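PDB 6ONQ: cytochrome c XoxG from Methylobacterium extorquens, which binds heme c and probably carries electrons in lanthanide-dependent methanol oxidation. Local coordinates for residues K150-Y155 against E190-L194. Residue numbers count along the deposited sequence, not the author numbering.
Sequences KNVMCY and EKECL
Residues 150-155 hold the short helix 150-153 and the turn that leads to Tyr155, at the N-cap position of helix 156-167, while 190-194 is the last turn of helix 184-193 and the final modelled residue of the chain. The CA atoms nearest each other across the segments are those of Cys154 and Cys193, 6.1 Å apart, and of Lys150 and Leu194, 6.0 Å apart. Within the turns, Cys154 N donates to Lys150 O (3.2 Å), Tyr155 N to Val152 O (2.9 Å) and Leu194 N to Glu190 O (3.3 Å). The covalent link is a disulfide, Cys154 SG to Cys193 SG at 2.1 Å, with chi3 of -87° and chi1 m at Cys154 but t at Cys193; both CA-to-CB bonds point across the gap. This bridge pins the C-terminal helix, at the protein surface, to the cytochrome c core that carries the heme, about 9 Å from the Tyr155 side chain. A polar contact lies beside the disulfide: Tyr155, chi1 m, directs its hydroxyl to Glu190, and OH donates a very short hydrogen bond to OE2 (2.5 Å), OE2 lying at the ring edge, near its plane. Glu190 also salt-bridges Lys182 through OE1, and Arg90 makes a cation-pi contact with Tyr155. Leu194 (m, t) packs its CD2 in apolar contact 4.1 Å from Cys154 SG; van der Waals contacts bring CD2 to 3.7 Å from Lys150 O and Leu194 CD1 to 3.8 Å from Tyr155 OH.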
# COMPACT_ATOMS: atom_id res chain seq x y z
N LYS A 150 -5.39 5.55 15.99
CA LYS A 150 -4.01 5.09 15.91
C LYS A 150 -3.91 3.67 15.38
O LYS A 150 -2.85 3.28 14.88
CB LYS A 150 -3.32 5.21 17.28
CG LYS A 150 -3.49 6.58 17.98
CD LYS A 150 -3.61 7.74 16.96
CE LYS A 150 -4.30 8.97 17.55
NZ LYS A 150 -3.44 9.72 18.51
N ASN A 151 -4.98 2.89 15.46
CA ASN A 151 -4.97 1.58 14.84
C ASN A 151 -5.03 1.66 13.32
O ASN A 151 -4.81 0.64 12.64
CB ASN A 151 -6.14 0.74 15.35
CG ASN A 151 -5.81 0.02 16.63
OD1 ASN A 151 -5.02 -0.92 16.62
ND2 ASN A 151 -6.40 0.45 17.75
N VAL A 152 -5.32 2.83 12.77
CA VAL A 152 -5.22 3.07 11.34
C VAL A 152 -4.02 3.95 11.01
O VAL A 152 -3.20 3.58 10.18
CB VAL A 152 -6.53 3.69 10.80
CG1 VAL A 152 -6.39 3.99 9.33
CG2 VAL A 152 -7.65 2.72 11.01
N MET A 153 -3.88 5.09 11.69
CA MET A 153 -2.84 6.03 11.31
C MET A 153 -1.45 5.44 11.46
O MET A 153 -0.55 5.77 10.67
CB MET A 153 -2.95 7.31 12.13
CG MET A 153 -4.18 8.13 11.83
SD MET A 153 -4.49 8.37 10.07
CE MET A 153 -3.13 9.45 9.61
N CYS A 154 -1.23 4.55 12.43
CA CYS A 154 0.10 3.99 12.60
C CYS A 154 0.45 3.00 11.50
O CYS A 154 1.59 2.56 11.44
CB CYS A 154 0.22 3.29 13.96
SG CYS A 154 -0.05 4.39 15.36
N TYR A 155 -0.51 2.64 10.66
CA TYR A 155 -0.26 1.76 9.53
C TYR A 155 -0.55 2.47 8.22
O TYR A 155 -0.85 1.81 7.22
CB TYR A 155 -1.08 0.48 9.68
CG TYR A 155 -0.82 -0.17 11.02
CD1 TYR A 155 0.32 -0.93 11.23
CD2 TYR A 155 -1.69 0.02 12.09
CE1 TYR A 155 0.58 -1.52 12.45
CE2 TYR A 155 -1.44 -0.57 13.31
CZ TYR A 155 -0.31 -1.33 13.49
OH TYR A 155 -0.06 -1.91 14.72
N GLU A 190 5.87 0.75 16.03
CA GLU A 190 4.53 0.25 16.35
C GLU A 190 4.27 0.35 17.84
O GLU A 190 3.19 0.77 18.27
CB GLU A 190 4.38 -1.19 15.86
CG GLU A 190 3.05 -1.51 15.21
CD GLU A 190 2.93 -2.98 14.84
OE1 GLU A 190 3.97 -3.60 14.49
OE2 GLU A 190 1.81 -3.53 14.89
N LYS A 191 5.24 -0.08 18.66
CA LYS A 191 5.25 0.17 20.10
C LYS A 191 4.87 1.61 20.43
O LYS A 191 3.84 1.88 21.06
CB LYS A 191 6.64 -0.14 20.66
CG LYS A 191 6.87 0.27 22.12
CD LYS A 191 8.30 0.79 22.34
CE LYS A 191 8.36 1.97 23.32
NZ LYS A 191 7.69 3.20 22.83
N GLU A 192 5.71 2.54 19.97
CA GLU A 192 5.61 3.94 20.39
C GLU A 192 4.35 4.59 19.85
O GLU A 192 3.68 5.35 20.57
CB GLU A 192 6.87 4.69 19.92
CG GLU A 192 6.84 6.20 20.16
CD GLU A 192 8.17 6.88 19.83
OE1 GLU A 192 9.21 6.17 19.77
OE2 GLU A 192 8.18 8.11 19.63
N CYS A 193 3.99 4.31 18.60
CA CYS A 193 2.83 4.97 17.99
C CYS A 193 1.54 4.62 18.73
O CYS A 193 0.75 5.50 19.09
CB CYS A 193 2.75 4.59 16.51
SG CYS A 193 1.64 5.58 15.48
N LEU A 194 1.31 3.34 18.97
CA LEU A 194 0.12 2.88 19.67
C LEU A 194 0.09 3.41 21.10
O LEU A 194 0.63 2.78 22.02
CB LEU A 194 0.06 1.36 19.67
CG LEU A 194 -0.10 0.71 18.29
CD1 LEU A 194 -0.17 -0.81 18.39
CD2 LEU A 194 -1.33 1.25 17.58